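Local atomic coordinates of BB1 (Synthetic construct, PDB entry 6D0T), a protein that has no known natural role, being a de novo designed antiparallel beta barrel, probably a scaffold toward fluorescence-activating barrels. Residues A[2-7]-A[64-69]; A[14-19]-A[92-97]. All coordinates share one frame; numbering follows the deposited sequence. Where two conformers were deposited one is given.

Interaction 1: residues A[2-7]-A[64-69]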
ATOM      1  N   VAL A   2      12.880  -7.151  -6.658  1.00 16.76           N
ATOM      2  CA  VAL A   2      13.482  -5.876  -6.363  1.00 14.63           C
ATOM      3  C   VAL A   2      14.098  -5.905  -4.974  1.00 16.02           C
ATOM      4  O   VAL A   2      13.673  -6.648  -4.085  1.00 15.00           O
ATOM      5  CB  VAL A   2      12.460  -4.722  -6.472  1.00 12.43           C
ATOM      6  CG1 VAL A   2      11.803  -4.692  -7.854  1.00 12.57           C
ATOM      7  CG2 VAL A   2      11.406  -4.744  -5.334  1.00 14.44           C
ATOM      8  N   ASP A   3      15.080  -5.018  -4.792  1.00 12.62           N
ATOM      9  CA  ASP A   3      15.693  -4.704  -3.516  1.00 14.10           C
ATOM     10  C   ASP A   3      14.806  -3.693  -2.819  1.00 13.82           C
ATOM     11  O   ASP A   3      14.549  -2.618  -3.368  1.00 12.79           O
ATOM     12  CB  ASP A   3      17.099  -4.158  -3.765  1.00 16.77           C
ATOM     13  CG  ASP A   3      17.822  -3.768  -2.517  1.00 19.50           C
ATOM     14  OD1 ASP A   3      17.369  -2.809  -1.833  1.00 21.48           O
ATOM     15  OD2 ASP A   3      18.893  -4.377  -2.248  1.00 22.82           O
ATOM     16  N   ALA A   4      14.304  -4.040  -1.636  1.00 12.57           N
ATOM     17  CA  ALA A   4      13.228  -3.243  -1.046  1.00 13.63           C
ATOM     18  C   ALA A   4      13.637  -1.783  -0.867  1.00 13.44           C
ATOM     19  O   ALA A   4      12.877  -0.854  -1.205  1.00 12.11           O
ATOM     20  CB  ALA A   4      12.812  -3.843   0.301  1.00 15.00           C
ATOM     21  N   ALA A   5      14.799  -1.556  -0.266  1.00 11.61           N
ATOM     22  CA  ALA A   5      15.180  -0.181   0.039  1.00 11.86           C
ATOM     23  C   ALA A   5      15.674   0.579  -1.171  1.00 11.97           C
ATOM     24  O   ALA A   5      15.674   1.810  -1.143  1.00 13.14           O
ATOM     25  CB  ALA A   5      16.226  -0.166   1.150  1.00 13.00           C
ATOM     26  N   GLN A   6      16.136  -0.112  -2.215  1.00 12.21           N
ATOM     27  CA  GLN A   6      16.409   0.554  -3.480  1.00 12.72           C
ATOM     28  C   GLN A   6      15.113   1.004  -4.171  1.00 13.71           C
ATOM     29  O   GLN A   6      15.030   2.113  -4.689  1.00 14.62           O
ATOM     30  CB  GLN A   6      17.184  -0.391  -4.416  1.00 14.84           C
ATOM     31  CG  GLN A   6      17.466   0.238  -5.778  1.00 16.75           C
ATOM     32  CD  GLN A   6      18.245  -0.689  -6.705  1.00 17.79           C
ATOM     33  OE1 GLN A   6      18.244  -1.908  -6.528  1.00 18.89           O
ATOM     34  NE2 GLN A   6      18.851  -0.122  -7.732  1.00 20.06           N
ATOM     35  N   TYR A   7      14.100   0.147  -4.205  1.00 12.53           N
ATOM     36  CA  TYR A   7      12.989   0.315  -5.116  1.00 10.66           C
ATOM     37  C   TYR A   7      11.815   1.088  -4.506  1.00 14.59           C
ATOM     38  O   TYR A   7      11.281   1.998  -5.149  1.00 12.90           O
ATOM     39  CB  TYR A   7      12.512  -1.062  -5.606  1.00 11.15           C
ATOM     40  CG  TYR A   7      11.288  -0.966  -6.490  1.00 10.49           C
ATOM     41  CD1 TYR A   7      10.033  -1.044  -5.950  1.00 11.77           C
ATOM     42  CD2 TYR A   7      11.400  -0.766  -7.857  1.00  9.99           C
ATOM     43  CE1 TYR A   7       8.922  -0.895  -6.708  1.00 11.78           C
ATOM     44  CE2 TYR A   7      10.305  -0.629  -8.643  1.00 10.52           C
ATOM     45  CZ  TYR A   7       9.037  -0.705  -8.072  1.00 11.77           C
ATOM     46  OH  TYR A   7       7.900  -0.556  -8.831  1.00 13.62           O
ATOM     47  N   TYR A  64       8.856 -15.963  -0.280  1.00 19.74           N
ATOM     48  CA  TYR A  64       8.218 -15.935  -1.589  1.00 20.46           C
ATOM     49  C   TYR A  64       7.877 -14.538  -2.080  1.00 20.14           C
ATOM     50  O   TYR A  64       7.848 -14.300  -3.293  1.00 22.19           O
ATOM     51  CB  TYR A  64       6.911 -16.741  -1.562  1.00 25.23           C
ATOM     52  CG  TYR A  64       7.015 -18.155  -1.064  1.00 30.47           C
ATOM     53  CD1 TYR A  64       6.061 -18.657  -0.196  1.00 34.55           C
ATOM     54  CD2 TYR A  64       8.016 -19.004  -1.500  1.00 35.73           C
ATOM     55  CE1 TYR A  64       6.107 -19.968   0.248  1.00 38.33           C
ATOM     56  CE2 TYR A  64       8.074 -20.326  -1.059  1.00 39.18           C
ATOM     57  CZ  TYR A  64       7.110 -20.794  -0.182  1.00 41.79           C
ATOM     58  OH  TYR A  64       7.135 -22.095   0.274  1.00 46.39           O
ATOM     59  N   GLU A  65       7.546 -13.624  -1.181  1.00 18.38           N
ATOM     60  CA  GLU A  65       6.882 -12.422  -1.648  1.00 19.07           C
ATOM     61  C   GLU A  65       6.910 -11.374  -0.544  1.00 17.58           C
ATOM     62  O   GLU A  65       7.061 -11.695   0.639  1.00 17.27           O
ATOM     63  CB  GLU A  65       5.441 -12.714  -2.077  1.00 26.28           C
ATOM     64  CG  GLU A  65       4.537 -13.043  -0.951  1.00 30.98           C
ATOM     65  CD  GLU A  65       3.232 -13.663  -1.438  1.00 38.65           C
ATOM     66  OE1 GLU A  65       2.917 -13.538  -2.648  1.00 42.71           O
ATOM     67  OE2 GLU A  65       2.524 -14.276  -0.613  1.00 40.75           O
ATOM     68  N   TYR A  66       6.750 -10.122  -0.952  1.00 14.94           N
ATOM     69  CA  TYR A  66       6.719  -9.023   0.010  1.00 15.70           C
ATOM     70  C   TYR A  66       5.407  -9.019   0.786  1.00 15.80           C
ATOM     71  O   TYR A  66       4.340  -9.264   0.219  1.00 21.11           O
ATOM     72  CB  TYR A  66       6.901  -7.671  -0.706  1.00 14.96           C
ATOM     73  CG  TYR A  66       8.345  -7.368  -1.046  1.00 13.21           C
ATOM     74  CD1 TYR A  66       9.224  -6.987  -0.052  1.00 13.74           C
ATOM     75  CD2 TYR A  66       8.829  -7.505  -2.330  1.00 14.21           C
ATOM     76  CE1 TYR A  66      10.498  -6.727  -0.310  1.00 13.13           C
ATOM     77  CE2 TYR A  66      10.157  -7.255  -2.601  1.00 13.40           C
ATOM     78  CZ  TYR A  66      10.983  -6.861  -1.566  1.00 13.20           C
ATOM     79  OH  TYR A  66      12.312  -6.588  -1.748  1.00 14.79           O
ATOM     80  N   ARG A  67       5.500  -8.723   2.088  1.00 16.16           N
ATOM     81  CA  ARG A  67       4.355  -8.501   2.959  1.00 16.55           C
ATOM     82  C   ARG A  67       3.935  -7.041   2.891  1.00 12.57           C
ATOM     83  O   ARG A  67       4.783  -6.149   2.957  1.00 15.63           O
ATOM     84  CB  ARG A  67       4.688  -8.864   4.407  1.00 21.06           C
ATOM     85  CG  ARG A  67       3.568  -8.553   5.410  1.00 29.72           C
ATOM     86  CD  ARG A  67       3.989  -8.900   6.823  1.00 41.11           C
ATOM     87  NE  ARG A  67       2.972  -8.498   7.788  1.00 54.65           N
ATOM     88  CZ  ARG A  67       2.877  -7.277   8.305  1.00 66.17           C
ATOM     89  N   PHE A  68       2.644  -6.806   2.779  1.00 13.69           N
ATOM     90  CA  PHE A  68       2.091  -5.464   2.735  1.00 12.42           C
ATOM     91  C   PHE A  68       1.056  -5.304   3.833  1.00 13.35           C
ATOM     92  O   PHE A  68       0.192  -6.165   3.991  1.00 13.35           O
ATOM     93  CB  PHE A  68       1.441  -5.215   1.368  1.00 16.12           C
ATOM     94  CG  PHE A  68       0.579  -4.019   1.320  1.00 20.37           C
ATOM     95  CD1 PHE A  68       1.126  -2.761   1.265  1.00 23.41           C
ATOM     96  CD2 PHE A  68      -0.795  -4.154   1.297  1.00 27.37           C
ATOM     97  CE1 PHE A  68       0.312  -1.651   1.198  1.00 26.07           C
ATOM     98  CE2 PHE A  68      -1.616  -3.041   1.244  1.00 26.33           C
ATOM     99  CZ  PHE A  68      -1.058  -1.799   1.181  1.00 25.60           C
ATOM    100  N   GLU A  69       1.150  -4.217   4.597  1.00 11.91           N
ATOM    101  CA  GLU A  69       0.141  -3.913   5.598  1.00 12.86           C
ATOM    102  C   GLU A  69      -0.066  -2.404   5.699  1.00 11.60           C
ATOM    103  O   GLU A  69       0.876  -1.619   5.559  1.00 15.28           O
ATOM    104  CB  GLU A  69       0.515  -4.529   6.955  1.00 17.68           C
ATOM    105  CG  GLU A  69       1.771  -4.042   7.522  1.00 25.33           C
TER

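Interaction 2: residues A[14-19]-A[92-97]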
ATOM      1  N   PHE A  14      -1.965   6.024  -4.890  1.00 13.40           N
ATOM      2  CA  PHE A  14      -2.586   4.714  -4.799  1.00 13.26           C
ATOM      3  C   PHE A  14      -4.076   4.758  -5.087  1.00 14.45           C
ATOM      4  O   PHE A  14      -4.744   5.797  -4.936  1.00 13.66           O
ATOM      5  CB  PHE A  14      -2.350   4.051  -3.425  1.00 13.27           C
ATOM      6  CG  PHE A  14      -3.155   4.640  -2.275  1.00 12.78           C
ATOM      7  CD1 PHE A  14      -4.386   4.109  -1.931  1.00 12.41           C
ATOM      8  CD2 PHE A  14      -2.630   5.645  -1.492  1.00 17.66           C
ATOM      9  CE1 PHE A  14      -5.093   4.594  -0.843  1.00 13.72           C
ATOM     10  CE2 PHE A  14      -3.342   6.141  -0.394  1.00 17.10           C
ATOM     11  CZ  PHE A  14      -4.552   5.618  -0.070  1.00 14.77           C
ATOM     12  N   ARG A  15      -4.581   3.621  -5.567  0.51 13.98           N
ATOM     13  CA  ARG A  15      -6.012   3.394  -5.722  0.51 14.84           C
ATOM     14  C   ARG A  15      -6.268   1.951  -5.332  0.51 14.23           C
ATOM     15  O   ARG A  15      -5.644   1.044  -5.890  0.51 15.59           O
ATOM     16  CB  ARG A  15      -6.498   3.651  -7.150  0.51 20.47           C
ATOM     17  CG  ARG A  15      -8.017   3.515  -7.292  0.51 28.83           C
ATOM     18  CD  ARG A  15      -8.458   2.137  -7.789  0.51 39.27           C
ATOM     19  NE  ARG A  15      -8.341   2.046  -9.242  0.51 49.43           N
ATOM     20  CZ  ARG A  15      -9.290   2.405 -10.101  0.51 57.04           C
ATOM     21  NH1 ARG A  15      -9.070   2.298 -11.400  0.51 61.75           N
ATOM     22  NH2 ARG A  15     -10.459   2.871  -9.673  0.51 58.65           N
ATOM     23  N   PHE A  16      -7.145   1.744  -4.360  1.00 13.76           N
ATOM     24  CA  PHE A  16      -7.519   0.410  -3.897  1.00 15.31           C
ATOM     25  C   PHE A  16      -9.025   0.252  -4.070  1.00 15.46           C
ATOM     26  O   PHE A  16      -9.781   1.167  -3.738  1.00 18.17           O
ATOM     27  CB  PHE A  16      -7.195   0.181  -2.415  1.00 16.50           C
ATOM     28  CG  PHE A  16      -5.752   0.418  -2.010  1.00 14.70           C
ATOM     29  CD1 PHE A  16      -4.686   0.229  -2.875  1.00 13.27           C
ATOM     30  CD2 PHE A  16      -5.483   0.769  -0.700  1.00 16.60           C
ATOM     31  CE1 PHE A  16      -3.389   0.415  -2.433  1.00 14.37           C
ATOM     32  CE2 PHE A  16      -4.204   0.949  -0.268  1.00 17.01           C
ATOM     33  CZ  PHE A  16      -3.145   0.775  -1.160  1.00 14.80           C
ATOM     34  N   ARG A  17      -9.476  -0.908  -4.540  1.00 14.93           N
ATOM     35  CA  ARG A  17     -10.897  -1.116  -4.769  1.00 14.59           C
ATOM     36  C   ARG A  17     -11.292  -2.532  -4.374  1.00 16.95           C
ATOM     37  O   ARG A  17     -10.594  -3.498  -4.678  1.00 15.92           O
ATOM     38  CB  ARG A  17     -11.271  -0.859  -6.224  1.00 16.74           C
ATOM     39  CG  ARG A  17     -12.768  -0.897  -6.497  1.00 19.61           C
ATOM     40  CD  ARG A  17     -13.032  -0.657  -7.963  1.00 22.47           C
ATOM     41  NE  ARG A  17     -14.457  -0.755  -8.276  1.00 25.18           N
ATOM     42  CZ  ARG A  17     -15.293   0.278  -8.402  1.00 32.07           C
ATOM     43  NH1 ARG A  17     -14.877   1.538  -8.238  1.00 33.97           N
ATOM     44  NH2 ARG A  17     -16.561   0.048  -8.691  1.00 35.46           N
ATOM     45  N   SER A  18     -12.423  -2.649  -3.704  1.00 18.29           N
ATOM     46  CA  SER A  18     -12.863  -3.955  -3.250  1.00 22.18           C
ATOM     47  C   SER A  18     -13.847  -4.535  -4.244  1.00 24.52           C
ATOM     48  O   SER A  18     -14.360  -3.850  -5.123  1.00 23.67           O
ATOM     49  CB  SER A  18     -13.506  -3.875  -1.874  1.00 23.57           C
ATOM     50  OG  SER A  18     -14.775  -3.311  -1.984  1.00 28.22           O
ATOM     51  N   SER A  19     -14.104  -5.829  -4.091  1.00 29.62           N
ATOM     52  CA  SER A  19     -15.005  -6.496  -5.003  1.00 33.95           C
ATOM     53  C   SER A  19     -16.412  -5.933  -4.906  1.00 36.97           C
ATOM     54  O   SER A  19     -17.166  -6.043  -5.874  1.00 38.87           O
ATOM     55  CB  SER A  19     -14.985  -8.006  -4.727  1.00 36.99           C
ATOM     56  OG  SER A  19     -15.328  -8.294  -3.377  1.00 39.80           O
ATOM     57  N   VAL A  92      -1.294  -4.521  -5.781  1.00 12.25           N
ATOM     58  CA  VAL A  92      -1.478  -5.049  -4.435  1.00 13.24           C
ATOM     59  C   VAL A  92      -2.760  -5.876  -4.377  1.00 15.16           C
ATOM     60  O   VAL A  92      -3.715  -5.645  -5.124  1.00 14.24           O
ATOM     61  CB  VAL A  92      -1.502  -3.946  -3.343  1.00 16.82           C
ATOM     62  CG1 VAL A  92      -0.249  -3.127  -3.385  1.00 21.10           C
ATOM     63  CG2 VAL A  92      -2.709  -3.045  -3.465  1.00 17.88           C
ATOM     64  N   ARG A  93      -2.755  -6.860  -3.481  1.00 12.67           N
ATOM     65  CA  ARG A  93      -3.925  -7.683  -3.185  1.00 14.62           C
ATOM     66  C   ARG A  93      -3.980  -7.873  -1.674  1.00 14.69           C
ATOM     67  O   ARG A  93      -2.986  -8.281  -1.065  1.00 16.74           O
ATOM     68  CB  ARG A  93      -3.827  -9.028  -3.912  1.00 21.69           C
ATOM     69  CG  ARG A  93      -5.011  -9.936  -3.732  1.00 31.28           C
ATOM     70  CD  ARG A  93      -6.158  -9.552  -4.616  1.00 43.77           C
ATOM     71  NE  ARG A  93      -7.257 -10.515  -4.531  1.00 53.03           N
ATOM     72  N   PHE A  94      -5.110  -7.547  -1.050  1.00 14.56           N
ATOM     73  CA  PHE A  94      -5.121  -7.619   0.401  1.00 14.30           C
ATOM     74  C   PHE A  94      -6.524  -7.864   0.933  1.00 14.61           C
ATOM     75  O   PHE A  94      -7.525  -7.661   0.244  1.00 16.65           O
ATOM     76  CB  PHE A  94      -4.519  -6.350   1.060  1.00 14.61           C
ATOM     77  CG  PHE A  94      -5.231  -5.043   0.714  1.00 14.94           C
ATOM     78  CD1 PHE A  94      -4.760  -4.237  -0.296  1.00 15.95           C
ATOM     79  CD2 PHE A  94      -6.302  -4.587   1.472  1.00 15.72           C
ATOM     80  CE1 PHE A  94      -5.372  -3.017  -0.580  1.00 14.00           C
ATOM     81  CE2 PHE A  94      -6.938  -3.365   1.180  1.00 16.72           C
ATOM     82  CZ  PHE A  94      -6.484  -2.595   0.171  1.00 15.93           C
ATOM     83  N   LYS A  95      -6.556  -8.360   2.171  1.00 16.54           N
ATOM     84  CA  LYS A  95      -7.769  -8.531   2.946  1.00 18.45           C
ATOM     85  C   LYS A  95      -7.915  -7.390   3.941  1.00 17.48           C
ATOM     86  O   LYS A  95      -6.927  -6.863   4.465  1.00 18.09           O
ATOM     87  CB  LYS A  95      -7.758  -9.845   3.738  1.00 24.88           C
ATOM     88  CG  LYS A  95      -7.536 -11.118   2.942  1.00 36.48           C
ATOM     89  CD  LYS A  95      -8.815 -11.573   2.243  1.00 45.53           C
ATOM     90  CE  LYS A  95      -8.775 -13.073   1.946  1.00 52.95           C
ATOM     91  NZ  LYS A  95      -7.638 -13.404   1.038  1.00 57.77           N
ATOM     92  N   SER A  96      -9.148  -7.005   4.171  1.00 19.37           N
ATOM     93  CA  SER A  96      -9.497  -5.952   5.100  1.00 23.92           C
ATOM     94  C   SER A  96     -10.177  -6.537   6.335  1.00 28.38           C
ATOM     95  O   SER A  96     -10.825  -7.594   6.285  1.00 29.85           O
ATOM     96  CB  SER A  96     -10.422  -4.941   4.410  1.00 25.63           C
ATOM     97  OG  SER A  96     -10.768  -3.870   5.276  1.00 29.31           O
ATOM     98  N   SER A  97     -10.002  -5.833   7.457  1.00 28.27           N
ATOM     99  CA  SER A  97     -10.646  -6.207   8.709  1.00 32.29           C
ATOM    100  C   SER A  97     -12.162  -6.149   8.623  1.00 37.55           C
ATOM    101  O   SER A  97     -12.838  -6.755   9.460  1.00 39.90           O
ATOM    102  CB  SER A  97     -10.187  -5.292   9.838  1.00 31.97           C
ATOM    103  OG  SER A  97     -10.258  -3.924   9.442  1.00 34.09           O
TER

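Interaction 1: residues A[2-7]-A[64-69]
The Y66 hydroxyl donates a hydrogen bond to the main-chain carbonyl of V2, with Y66 OH and V2 O 2.7 Å apart. The hydroxyl lies above the carbonyl plane, 36° out of it, and the C=O...OH angle is 141°. Seen from the ring, V2 O is at the edge, in plane with the phenol. A4 N also comes within 3.2 Å of Y66 OH, but at too poor an angle for a hydrogen bond. Small apolar groups flank the end of the ring: V2 CG2 packs 3.9 Å from Y66 CE2, while A4 CB lies oblique to the ring, 3.7 Å from Y66 CE1. Residues 4-7 form a single helical turn at one end of the closed eight-stranded barrel. Y66 lies just ahead of strand residues 67-69; with CG anti to the carbonyl carbon (chi1 -80°), its ring points at this turn. D3 is the N-cap: its OD1 accepts from Q6 N at 3.0 Å, on the anti side of the carboxylate. The other branch of V2, CG1, sits 3.9 Å above one face of the Y7 ring. Around Y66, F8 meets the phenol edge-to-face, and L82 and I58 touch it from strands 77-86 and 51-59.

Interaction 2: residues A[14-19]-A[92-97]
Segments 14-19 and 92-97 are next-but-one strands of the antiparallel barrel, steeply inclined to each other, with F16 CA and V92 CA 8.2 Å apart and strand 101-108, which pairs with both, between them. Contact is therefore made by side chains alone, reaching past the intervening strand into the barrel interior. At its centre is a T-shaped pair: the edge of F94 points at the face of F16, with ring centroids 5.0 Å apart and planes at 75°. F94 CE1 stands 3.7 Å above the F16 plane, offset toward the rim, and the neighbouring CZ comes to 3.6 Å from F16 CD2. The chi1 of 59° sets F94 CG between the backbone N and the carbonyl carbon, and from there the F94 side chain crosses that of F16 at about a right angle. The other face of F16 is covered within its own strand, where F14 CD1 sits over the ring centre, so the F16 ring is sandwiched between two aromatic neighbours. W78 meets both F16 and F94, Y102 lies against F94, and L82 and F106 touch V92. One valine methyl completes the contact: V92 CG2 packs obliquely to the F16 ring, 3.7 Å from F16 CE1.

The two contacts have centres about 18 Å apart, but both reach the same closed sheet, and their segments alternate along the chain (2-7, 14-19, 64-69, 92-97), with helix 4-7 shortly followed by strand 10-18. Interaction 1 joins the N-terminal turn to the barrel at one end; interaction 2 is part of the aromatic packing inside the barrel. F68, in the segment that carries Y66, touches interaction 2: its CE2 lies 3.7 Å from F94 CD1, and its CZ lies 4.1 Å from F16 CZ. L82 of strand 77-86 touches Y66 in one contact and V92 in the other, so a run of side-chain contacts leads from the helical turn through Y66 and L82 to V92.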